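Local coordinates for protein aldehyde dehydrogenase (Listeria monocytogenes, PDB 3K9D) that probably works as an aldehyde dehydrogenase family oxidoreductase, acting on the aldehyde or oxo group of its substrates with NAD or NADP as acceptor, at residues 111-116 and 184-189; 121-126 and 416-421; 206-211 and 427-432. All blocks are in the same frame, centred on the assembly; numbering follows the deposited sequence.

Contact 1. Residues 111-116 and 184-189; sequences VVAGLI and DQLMKH
The forked end of Leu-186 sits over the methyl of Ala-113, and this pair carries most of the contact. The branch point comes closest, with Leu-186 CG 3.7 Å from Ala-113 CB. The two methyls of the fork come down around the same carbon almost evenly: Leu-186 CD2 is 3.9 Å from Ala-113 CB and Leu-186 CD1 is 4.0 Å from it. Leu-186 reaches across because its CG is anti to the backbone N (chi1 178°), which extends the branch toward the strand, while the CB of Ala-113 points toward the helix. A short side chain on the strand thus faces a long one on the helix.

Next along, Leu-115 brings one branch round to Met-187. Leu-115 CD1 meets Met-187 SD at 4.2 Å, a looser apolar touch of methyl against thioether. All four residues are buried, and the interface is wholly apolar.

In the Rossmann-like sheet, strand 102-116 runs between the parallel strands 138-143 and 192-197, and the residues of 111-116 alternate between its two faces. Ala-113 and Leu-115 look to helix 180-188, and Val-111 on that face touches helix 6-28. Val-112 and Ile-116 pack on helix 121-134 instead. Helix 180-188 leads into strand 192-197, whose Thr-192 OG1 hydrogen-bonds to Leu-186 O.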
ATOM      1  N   VAL A 111       1.652 -13.793  -6.689  1.00 20.61           N
ATOM      2  CA  VAL A 111       3.013 -13.856  -7.251  1.00 17.87           C
ATOM      3  C   VAL A 111       3.692 -12.492  -7.084  1.00 23.06           C
ATOM      4  O   VAL A 111       3.236 -11.491  -7.649  1.00 22.16           O
ATOM      5  CB  VAL A 111       3.019 -14.238  -8.751  1.00 23.35           C
ATOM      6  CG1 VAL A 111       4.450 -14.296  -9.292  1.00 15.69           C
ATOM      7  CG2 VAL A 111       2.309 -15.547  -8.978  1.00 14.06           C
ATOM      8  N   VAL A 112       4.759 -12.472  -6.289  1.00 21.73           N
ATOM      9  CA  VAL A 112       5.539 -11.272  -5.998  1.00 20.24           C
ATOM     10  C   VAL A 112       6.577 -11.051  -7.108  1.00 18.08           C
ATOM     11  O   VAL A 112       7.192 -12.006  -7.596  1.00 17.83           O
ATOM     12  CB  VAL A 112       6.250 -11.395  -4.603  1.00 20.82           C
ATOM     13  CG1 VAL A 112       7.016 -10.136  -4.237  1.00 18.18           C
ATOM     14  CG2 VAL A 112       5.233 -11.686  -3.499  1.00 18.82           C
ATOM     15  N   ALA A 113       6.740  -9.799  -7.523  1.00 16.44           N
ATOM     16  CA  ALA A 113       7.830  -9.417  -8.410  1.00 18.84           C
ATOM     17  C   ALA A 113       8.903  -8.727  -7.580  1.00 21.76           C
ATOM     18  O   ALA A 113       8.682  -7.642  -7.031  1.00 16.00           O
ATOM     19  CB  ALA A 113       7.343  -8.513  -9.504  1.00 16.37           C
ATOM     20  N   GLY A 114      10.051  -9.386  -7.462  1.00 22.13           N
ATOM     21  CA  GLY A 114      11.184  -8.833  -6.728  1.00 19.29           C
ATOM     22  C   GLY A 114      12.222  -8.239  -7.663  1.00 18.32           C
ATOM     23  O   GLY A 114      12.846  -8.951  -8.447  1.00 19.81           O
ATOM     24  N   LEU A 115      12.407  -6.930  -7.576  1.00 17.78           N
ATOM     25  CA  LEU A 115      13.472  -6.257  -8.312  1.00 18.09           C
ATOM     26  C   LEU A 115      14.719  -6.270  -7.439  1.00 12.82           C
ATOM     27  O   LEU A 115      14.680  -5.775  -6.309  1.00 21.62           O
ATOM     28  CB  LEU A 115      13.080  -4.811  -8.670  1.00 22.60           C
ATOM     29  CG  LEU A 115      11.720  -4.582  -9.371  1.00 34.10           C
ATOM     30  CD1 LEU A 115      11.571  -3.159  -9.881  1.00 24.79           C
ATOM     31  CD2 LEU A 115      11.511  -5.538 -10.503  1.00 13.12           C
ATOM     32  N   ILE A 116      15.808  -6.827  -7.971  1.00 23.02           N
ATOM     33  CA  ILE A 116      17.084  -6.984  -7.227  1.00 19.54           C
ATOM     34  C   ILE A 116      18.196  -6.063  -7.754  1.00 20.27           C
ATOM     35  O   ILE A 116      18.609  -6.201  -8.904  1.00 17.43           O
ATOM     36  CB  ILE A 116      17.607  -8.448  -7.318  1.00 19.26           C
ATOM     37  CG1 ILE A 116      16.532  -9.441  -6.878  1.00 15.83           C
ATOM     38  CG2 ILE A 116      18.898  -8.621  -6.511  1.00 15.17           C
ATOM     39  CD1 ILE A 116      16.034  -9.210  -5.471  1.00 11.97           C
ATOM     40  N   ASP A 184       9.596  -4.994 -17.667  1.00 11.34           N
ATOM     41  CA  ASP A 184       8.308  -4.309 -17.899  1.00 18.78           C
ATOM     42  C   ASP A 184       7.136  -5.296 -17.904  1.00 19.30           C
ATOM     43  O   ASP A 184       6.072  -5.005 -17.354  1.00 18.48           O
ATOM     44  CB  ASP A 184       8.310  -3.548 -19.224  1.00 18.63           C
ATOM     45  CG  ASP A 184       7.035  -2.734 -19.426  1.00 28.49           C
ATOM     46  OD1 ASP A 184       6.842  -1.756 -18.680  1.00 38.18           O
ATOM     47  OD2 ASP A 184       6.230  -3.077 -20.314  1.00 30.17           O
ATOM     48  N   GLN A 185       7.341  -6.444 -18.540  1.00 16.73           N
ATOM     49  CA  GLN A 185       6.331  -7.498 -18.610  1.00 16.55           C
ATOM     50  C   GLN A 185       6.080  -8.072 -17.218  1.00 14.43           C
ATOM     51  O   GLN A 185       4.931  -8.287 -16.838  1.00 19.36           O
ATOM     52  CB  GLN A 185       6.730  -8.598 -19.620  1.00 14.38           C
ATOM     53  CG  GLN A 185       5.790  -9.824 -19.698  1.00 10.42           C
ATOM     54  CD  GLN A 185       4.348  -9.489 -20.131  1.00 12.60           C
ATOM     55  OE1 GLN A 185       3.995  -9.645 -21.285  1.00 17.94           O
ATOM     56  NE2 GLN A 185       3.521  -9.044 -19.192  1.00 17.15           N
ATOM     57  N   LEU A 186       7.148  -8.270 -16.444  1.00 19.00           N
ATOM     58  CA  LEU A 186       7.026  -8.757 -15.064  1.00 15.07           C
ATOM     59  C   LEU A 186       6.201  -7.835 -14.190  1.00 15.01           C
ATOM     60  O   LEU A 186       5.358  -8.296 -13.415  1.00 18.69           O
ATOM     61  CB  LEU A 186       8.399  -8.992 -14.418  1.00 13.78           C
ATOM     62  CG  LEU A 186       8.413  -9.465 -12.948  1.00 18.90           C
ATOM     63  CD1 LEU A 186       7.779 -10.873 -12.762  1.00 16.96           C
ATOM     64  CD2 LEU A 186       9.819  -9.456 -12.364  1.00 18.57           C
ATOM     65  N   MET A 187       6.442  -6.533 -14.319  1.00 10.98           N
ATOM     66  CA  MET A 187       5.748  -5.555 -13.515  1.00 14.47           C
ATOM     67  C   MET A 187       4.289  -5.389 -13.973  1.00 13.56           C
ATOM     68  O   MET A 187       3.406  -5.280 -13.134  1.00 15.00           O
ATOM     69  CB  MET A 187       6.468  -4.186 -13.541  1.00 14.47           C
ATOM     70  CG  MET A 187       7.827  -4.129 -12.818  1.00 14.72           C
ATOM     71  SD  MET A 187       8.551  -2.466 -12.772  1.00 14.12           S
ATOM     72  CE  MET A 187       8.591  -2.058 -14.512  1.00  9.63           C
ATOM     73  N   LYS A 188       4.059  -5.349 -15.289  1.00 12.44           N
ATOM     74  CA  LYS A 188       2.711  -5.067 -15.858  1.00 18.43           C
ATOM     75  C   LYS A 188       1.734  -6.244 -15.869  1.00 22.85           C
ATOM     76  O   LYS A 188       0.517  -6.035 -15.899  1.00 19.20           O
ATOM     77  CB  LYS A 188       2.803  -4.467 -17.271  1.00 16.44           C
ATOM     78  CG  LYS A 188       3.211  -2.985 -17.301  1.00 25.89           C
ATOM     79  CD  LYS A 188       3.272  -2.432 -18.725  1.00 39.52           C
ATOM     80  CE  LYS A 188       3.683  -0.953 -18.758  1.00 46.54           C
ATOM     81  NZ  LYS A 188       2.584  -0.001 -18.409  1.00 43.26           N
ATOM     82  N   HIS A 189       2.257  -7.470 -15.849  1.00 15.55           N
ATOM     83  CA  HIS A 189       1.432  -8.686 -15.924  1.00 21.07           C
ATOM     84  C   HIS A 189       0.276  -8.739 -14.927  1.00 18.73           C
ATOM     85  O   HIS A 189       0.416  -8.333 -13.776  1.00 18.64           O
ATOM     86  CB  HIS A 189       2.291  -9.933 -15.750  1.00 16.98           C
ATOM     87  CG  HIS A 189       1.783 -11.117 -16.509  1.00 24.26           C
ATOM     88  ND1 HIS A 189       0.790 -11.944 -16.029  1.00 22.90           N
ATOM     89  CD2 HIS A 189       2.115 -11.600 -17.729  1.00 18.04           C
ATOM     90  CE1 HIS A 189       0.543 -12.894 -16.912  1.00 23.38           C
ATOM     91  NE2 HIS A 189       1.332 -12.708 -17.954  1.00 27.03           N
TER

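Contact 2. Residues 121-126 and 416-421; sequences PTSTVI and PALTLG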
ATOM      1  N   PRO A 121      22.956  -7.782  -3.970  1.00 20.12           N
ATOM      2  CA  PRO A 121      22.194  -8.729  -4.813  1.00 20.30           C
ATOM      3  C   PRO A 121      21.794 -10.076  -4.218  1.00 20.95           C
ATOM      4  O   PRO A 121      20.642 -10.473  -4.360  1.00 19.53           O
ATOM      5  CB  PRO A 121      23.103  -8.946  -6.022  1.00 22.40           C
ATOM      6  CG  PRO A 121      24.490  -8.642  -5.532  1.00 17.70           C
ATOM      7  CD  PRO A 121      24.380  -7.717  -4.359  1.00 30.32           C
ATOM      8  N   THR A 122      22.719 -10.761  -3.553  1.00 19.15           N
ATOM      9  CA  THR A 122      22.452 -12.087  -3.004  1.00 20.57           C
ATOM     10  C   THR A 122      21.671 -11.992  -1.701  1.00 22.05           C
ATOM     11  O   THR A 122      20.749 -12.775  -1.473  1.00 20.37           O
ATOM     12  CB  THR A 122      23.759 -12.905  -2.797  1.00 22.96           C
ATOM     13  OG1 THR A 122      24.627 -12.207  -1.891  1.00 18.20           O
ATOM     14  CG2 THR A 122      24.462 -13.105  -4.131  1.00 21.80           C
ATOM     15  N   SER A 123      22.036 -11.023  -0.867  1.00 17.84           N
ATOM     16  CA  SER A 123      21.358 -10.760   0.405  1.00 16.67           C
ATOM     17  C   SER A 123      19.887 -10.339   0.208  1.00 17.90           C
ATOM     18  O   SER A 123      19.005 -10.723   0.982  1.00 15.53           O
ATOM     19  CB  SER A 123      22.118  -9.708   1.231  1.00 17.97           C
ATOM     20  OG  SER A 123      22.360  -8.516   0.491  1.00 18.99           O
ATOM     21  N   THR A 124      19.624  -9.572  -0.839  1.00 13.21           N
ATOM     22  CA  THR A 124      18.249  -9.136  -1.128  1.00 16.74           C
ATOM     23  C   THR A 124      17.366 -10.313  -1.590  1.00 19.22           C
ATOM     24  O   THR A 124      16.215 -10.438  -1.148  1.00 20.51           O
ATOM     25  CB  THR A 124      18.198  -7.941  -2.133  1.00 15.26           C
ATOM     26  OG1 THR A 124      19.011  -6.860  -1.650  1.00 12.77           O
ATOM     27  CG2 THR A 124      16.782  -7.425  -2.303  1.00 17.99           C
ATOM     28  N   VAL A 125      17.910 -11.172  -2.455  1.00 16.88           N
ATOM     29  CA  VAL A 125      17.200 -12.382  -2.891  1.00 15.03           C
ATOM     30  C   VAL A 125      16.813 -13.267  -1.711  1.00 16.50           C
ATOM     31  O   VAL A 125      15.652 -13.661  -1.582  1.00 16.49           O
ATOM     32  CB  VAL A 125      18.003 -13.206  -3.928  1.00 16.24           C
ATOM     33  CG1 VAL A 125      17.358 -14.589  -4.161  1.00 14.93           C
ATOM     34  CG2 VAL A 125      18.101 -12.464  -5.241  1.00 13.51           C
ATOM     35  N   ILE A 126      17.774 -13.552  -0.839  1.00 15.91           N
ATOM     36  CA  ILE A 126      17.541 -14.441   0.311  1.00 12.73           C
ATOM     37  C   ILE A 126      16.402 -13.894   1.150  1.00 14.87           C
ATOM     38  O   ILE A 126      15.460 -14.611   1.456  1.00 12.44           O
ATOM     39  CB  ILE A 126      18.832 -14.646   1.163  1.00 15.30           C
ATOM     40  CG1 ILE A 126      19.810 -15.550   0.421  1.00 19.69           C
ATOM     41  CG2 ILE A 126      18.506 -15.262   2.524  1.00 12.91           C
ATOM     42  CD1 ILE A 126      21.287 -15.452   0.901  1.00 24.76           C
ATOM     43  N   PRO A 416      14.051  -6.315  10.664  1.00 25.16           N
ATOM     44  CA  PRO A 416      15.194  -6.661   9.815  1.00 21.45           C
ATOM     45  C   PRO A 416      14.778  -6.786   8.352  1.00 21.30           C
ATOM     46  O   PRO A 416      13.963  -7.655   8.014  1.00 19.13           O
ATOM     47  CB  PRO A 416      15.657  -8.023  10.356  1.00 26.86           C
ATOM     48  CG  PRO A 416      14.952  -8.220  11.628  1.00 29.27           C
ATOM     49  CD  PRO A 416      13.711  -7.406  11.597  1.00 20.18           C
ATOM     50  N   ALA A 417      15.347  -5.926   7.503  1.00 16.05           N
ATOM     51  CA  ALA A 417      14.931  -5.821   6.109  1.00 21.21           C
ATOM     52  C   ALA A 417      15.976  -5.183   5.215  1.00 21.08           C
ATOM     53  O   ALA A 417      16.767  -4.334   5.643  1.00 18.85           O
ATOM     54  CB  ALA A 417      13.603  -5.041   5.992  1.00 18.95           C
ATOM     55  N   LEU A 418      15.936  -5.570   3.946  1.00 15.56           N
ATOM     56  CA  LEU A 418      16.769  -4.943   2.943  1.00 18.23           C
ATOM     57  C   LEU A 418      15.935  -4.165   1.927  1.00 18.24           C
ATOM     58  O   LEU A 418      16.478  -3.581   0.989  1.00 23.38           O
ATOM     59  CB  LEU A 418      17.694  -5.982   2.291  1.00 22.68           C
ATOM     60  CG  LEU A 418      18.760  -6.527   3.254  1.00 24.12           C
ATOM     61  CD1 LEU A 418      19.288  -7.862   2.762  1.00 16.86           C
ATOM     62  CD2 LEU A 418      19.901  -5.555   3.481  1.00 27.38           C
ATOM     63  N   THR A 419      14.613  -4.156   2.138  1.00 28.56           N
ATOM     64  CA  THR A 419      13.697  -3.234   1.440  1.00 28.53           C
ATOM     65  C   THR A 419      13.131  -2.232   2.443  1.00 22.93           C
ATOM     66  O   THR A 419      12.298  -2.559   3.288  1.00 17.40           O
ATOM     67  CB  THR A 419      12.599  -3.985   0.637  1.00 30.05           C
ATOM     68  OG1 THR A 419      13.230  -4.720  -0.412  1.00 19.38           O
ATOM     69  CG2 THR A 419      11.577  -3.015   0.003  1.00 13.94           C
ATOM     70  N   LEU A 420      13.634  -1.009   2.341  1.00 16.43           N
ATOM     71  CA  LEU A 420      13.360   0.034   3.292  1.00 19.90           C
ATOM     72  C   LEU A 420      12.435   1.035   2.608  1.00 19.35           C
ATOM     73  O   LEU A 420      12.871   1.800   1.748  1.00 17.83           O
ATOM     74  CB  LEU A 420      14.692   0.681   3.740  1.00 19.00           C
ATOM     75  CG  LEU A 420      15.813  -0.273   4.213  1.00 25.40           C
ATOM     76  CD1 LEU A 420      17.037   0.483   4.741  1.00 18.49           C
ATOM     77  CD2 LEU A 420      15.335  -1.218   5.284  1.00 19.54           C
ATOM     78  N   GLY A 421      11.148   0.996   2.951  1.00 20.59           N
ATOM     79  CA  GLY A 421      10.178   1.875   2.297  1.00 19.45           C
ATOM     80  C   GLY A 421      10.409   3.324   2.681  1.00 20.11           C
ATOM     81  O   GLY A 421      10.806   3.599   3.813  1.00 16.07           O
TER
HETATM   82  O   HOH W   1      18.511  -4.228  -0.985  1.00 12.45           O
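Leu-418 pushes one methyl against the first turn of helix 121-134, and CD1 does nearly all the touching. It lies on the Ser-123 peptide, 3.4 Å from Ser-123 O, and also reaches the side chain of that residue, with Leu-418 CD1 3.7 Å from Ser-123 CB. The same methyl stands 4.0 Å from Thr-124 N, so it covers the link between the two residues as well as the Ser-123 side chain. The CB bond of Leu-418 points toward the helix, and CG is anti to the carbonyl carbon (chi1 -68°). Ser-123 points toward the loop in turn, its OG set between the backbone N and the carbonyl carbon (chi1 53°), which leaves Ser-123 CB and OG both facing Leu-418 CD1.

Helix 121-134 follows strand 102-116 directly and connects it to the parallel strand 138-143, a beta-alpha-beta crossover, right-handed as usual in Rossmann-like domains. The loop 416-421 comes from much later in the chain, between helix 403-407 and strand 440-447, and it meets this helix at Leu-418, which Tyr-127 also touches.

Beside this van der Waals contact runs a water bridge. A water donates to Thr-124 OG1 at 2.8 Å, and its other hydrogen goes to Leu-418 O, 2.9 Å from the water oxygen. Both protons of that water are therefore spent on joining helix to loop. Thr-124 OG1 also bonds to Asn-120 O, one turn back in the chain, so this hydroxyl receives from the water and gives to a carbonyl. Ser-123 OG makes a weak bond to the same Asn-120 carbonyl, which keeps its polar end occupied beside the leucine methyl.

Contact 3. Residues 206-211 and 427-432; sequences AAYSSG and GSSSSD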
ATOM      1  N   ALA A 206       8.710   3.614 -12.335  1.00 21.68           N
ATOM      2  CA  ALA A 206       8.202   2.650 -13.319  1.00 24.79           C
ATOM      3  C   ALA A 206       7.218   1.669 -12.697  1.00 24.29           C
ATOM      4  O   ALA A 206       6.232   1.294 -13.333  1.00 21.56           O
ATOM      5  CB  ALA A 206       9.346   1.882 -14.003  1.00 24.02           C
ATOM      6  N   ALA A 207       7.507   1.260 -11.461  1.00 23.84           N
ATOM      7  CA  ALA A 207       6.691   0.299 -10.719  1.00 24.24           C
ATOM      8  C   ALA A 207       5.324   0.887 -10.361  1.00 15.49           C
ATOM      9  O   ALA A 207       4.301   0.198 -10.421  1.00 20.90           O
ATOM     10  CB  ALA A 207       7.420  -0.152  -9.463  1.00 14.82           C
ATOM     11  N   TYR A 208       5.306   2.167 -10.002  1.00 20.25           N
ATOM     12  CA  TYR A 208       4.043   2.830  -9.683  1.00 14.63           C
ATOM     13  C   TYR A 208       3.261   3.285 -10.914  1.00 17.99           C
ATOM     14  O   TYR A 208       2.131   3.785 -10.796  1.00 22.58           O
ATOM     15  CB  TYR A 208       4.255   3.978  -8.691  1.00 20.93           C
ATOM     16  CG  TYR A 208       4.428   3.488  -7.278  1.00 17.34           C
ATOM     17  CD1 TYR A 208       3.328   3.078  -6.517  1.00 12.63           C
ATOM     18  CD2 TYR A 208       5.700   3.416  -6.704  1.00 32.39           C
ATOM     19  CE1 TYR A 208       3.494   2.617  -5.203  1.00 14.07           C
ATOM     20  CE2 TYR A 208       5.882   2.954  -5.407  1.00 30.89           C
ATOM     21  CZ  TYR A 208       4.784   2.561  -4.660  1.00 26.60           C
ATOM     22  OH  TYR A 208       4.991   2.104  -3.378  1.00 25.98           O
ATOM     23  N   SER A 209       3.853   3.081 -12.091  1.00 14.93           N
ATOM     24  CA  SER A 209       3.202   3.361 -13.363  1.00 13.90           C
ATOM     25  C   SER A 209       2.796   2.086 -14.121  1.00 14.15           C
ATOM     26  O   SER A 209       2.296   2.163 -15.242  1.00 20.12           O
ATOM     27  CB  SER A 209       4.116   4.225 -14.226  1.00 16.77           C
ATOM     28  OG  SER A 209       4.526   5.373 -13.497  1.00 19.99           O
ATOM     29  N   SER A 210       2.989   0.934 -13.484  1.00 17.85           N
ATOM     30  CA  SER A 210       2.822  -0.387 -14.110  1.00 14.60           C
ATOM     31  C   SER A 210       1.376  -0.907 -14.196  1.00 28.08           C
ATOM     32  O   SER A 210       1.078  -1.814 -14.997  1.00 17.98           O
ATOM     33  CB  SER A 210       3.661  -1.413 -13.350  1.00 15.29           C
ATOM     34  OG  SER A 210       3.171  -1.593 -12.029  1.00 13.57           O
ATOM     35  N   GLY A 211       0.491  -0.354 -13.365  1.00 21.60           N
ATOM     36  CA  GLY A 211      -0.863  -0.892 -13.220  1.00 20.26           C
ATOM     37  C   GLY A 211      -0.981  -1.947 -12.136  1.00 19.50           C
ATOM     38  O   GLY A 211      -2.079  -2.387 -11.820  1.00 18.65           O
ATOM     39  N   GLY A 427       7.390   9.041  -2.248  1.00 26.56           N
ATOM     40  CA  GLY A 427       6.634   8.476  -3.373  1.00 22.66           C
ATOM     41  C   GLY A 427       6.308   6.992  -3.318  1.00 29.53           C
ATOM     42  O   GLY A 427       6.041   6.367  -4.360  1.00 23.12           O
ATOM     43  N   SER A 428       6.325   6.424  -2.113  1.00 24.45           N
ATOM     44  CA  SER A 428       6.031   5.008  -1.912  1.00 23.39           C
ATOM     45  C   SER A 428       4.751   4.760  -1.114  1.00 20.21           C
ATOM     46  O   SER A 428       4.226   5.660  -0.460  1.00 26.97           O
ATOM     47  CB  SER A 428       7.219   4.300  -1.241  1.00 21.85           C
ATOM     48  OG  SER A 428       6.938   2.929  -0.997  1.00 23.33           O
ATOM     49  N   SER A 429       4.268   3.520  -1.172  1.00 24.89           N
ATOM     50  CA  SER A 429       3.063   3.090  -0.456  1.00 21.72           C
ATOM     51  C   SER A 429       3.298   2.722   1.009  1.00 24.80           C
ATOM     52  O   SER A 429       2.342   2.569   1.774  1.00 23.42           O
ATOM     53  CB  SER A 429       2.452   1.890  -1.170  1.00 17.36           C
ATOM     54  OG  SER A 429       3.386   0.822  -1.227  1.00 28.89           O
ATOM     55  N   SER A 430       4.561   2.559   1.391  1.00 19.25           N
ATOM     56  CA  SER A 430       4.902   2.125   2.737  1.00 13.92           C
ATOM     57  C   SER A 430       6.180   2.767   3.250  1.00 22.31           C
ATOM     58  O   SER A 430       7.141   2.934   2.504  1.00 16.64           O
ATOM     59  CB  SER A 430       5.112   0.614   2.760  1.00 19.43           C
ATOM     60  OG  SER A 430       5.339   0.158   4.086  1.00 22.20           O
ATOM     61  N   SER A 431       6.195   3.060   4.546  1.00 15.39           N
ATOM     62  CA  SER A 431       7.381   3.556   5.237  1.00 25.94           C
ATOM     63  C   SER A 431       8.055   2.413   5.999  1.00 23.87           C
ATOM     64  O   SER A 431       9.025   2.625   6.736  1.00 19.35           O
ATOM     65  CB  SER A 431       6.978   4.652   6.228  1.00 15.50           C
ATOM     66  OG  SER A 431       6.013   4.152   7.146  1.00 21.86           O
ATOM     67  N   ASP A 432       7.535   1.198   5.830  1.00 17.92           N
ATOM     68  CA  ASP A 432       8.022   0.091   6.638  1.00 17.25           C
ATOM     69  C   ASP A 432       9.357  -0.450   6.153  1.00 19.75           C
ATOM     70  O   ASP A 432       9.710  -0.324   4.971  1.00 19.32           O
ATOM     71  CB  ASP A 432       6.986  -1.038   6.734  1.00 16.91           C
ATOM     72  CG  ASP A 432       5.651  -0.566   7.319  1.00 20.81           C
ATOM     73  OD1 ASP A 432       5.613   0.455   8.042  1.00 20.34           O
ATOM     74  OD2 ASP A 432       4.631  -1.220   7.046  1.00 20.58           O
TER
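Tyr-208 reaches out of a type I beta turn, Ala-207 to Ser-210, that finishes helix 201-207, and its hydroxyl meets the serine-rich loop 427-432. That loop includes an ST turn in which Ser-430 OG accepts from Asp-432 N. The ring is carried across by a chi1 of -78°, which sets CG anti to the carbonyl carbon, beside the backbone N, and the hydroxyl ends up against the peptide between Ser-428 and Ser-429.

There Ser-429 N donates to Tyr-208 OH at 2.7 Å, somewhat bent, with an angle of 147° at the hydrogen. Gly-216 N, on strand 214-216, bonds to the same oxygen, so two backbone amides grip it. Gly-427 O lies over one face of the ring, 3.6 Å from Tyr-208 CE2.

The two serines beside the phenol take different rotamers. Ser-428 OG bonds to Gly-216 O, while also weakly accepting from Ser-430 N. Ser-429 OG instead sits between its own N and carbonyl carbon (chi1 59°), close to the phenol, and its strongest partner is Ala-214 O. Ser-429 OG is 3.0 Å from Tyr-208 OH. Strand 214-216 thus ties the loop through both serine hydroxyls and holds the tyrosine through an amide.

The surroundings belong partly to the dimer: Tyr-208 packs on Pro-213 of the second subunit, and Asp-432 forms a salt bridge with Arg-444 of that subunit. Back in the turn, Ser-210 turns its hydroxyl to the first residue of the turn, where Ser-210 OG donates to Ala-207 O at 2.7 Å, 26° out of the carbonyl plane.

Overall arrangement
All three contacts gather round the sheet that contains strand 102-116. Contact 1 lies on one face of that strand and contact 2 on the helix covering the other, their centres about 16 Å apart, with Ile-116 packing against Pro-121, Thr-124 and Val-125. Contact 3 is about 13 Å from contact 1, centre to centre, where Met-187 and Lys-188 meet 207-210, and about 17 Å from contact 2. Along the chain contact 1 closes before contact 3 opens, while contact 2 crosses both. Contacts 2 and 3 share the long loop between helix 403-407 and strand 440-447, where a probable hydrogen bond joins Gly-421 N to Asp-432 O; its contact 3 part also meets the second subunit.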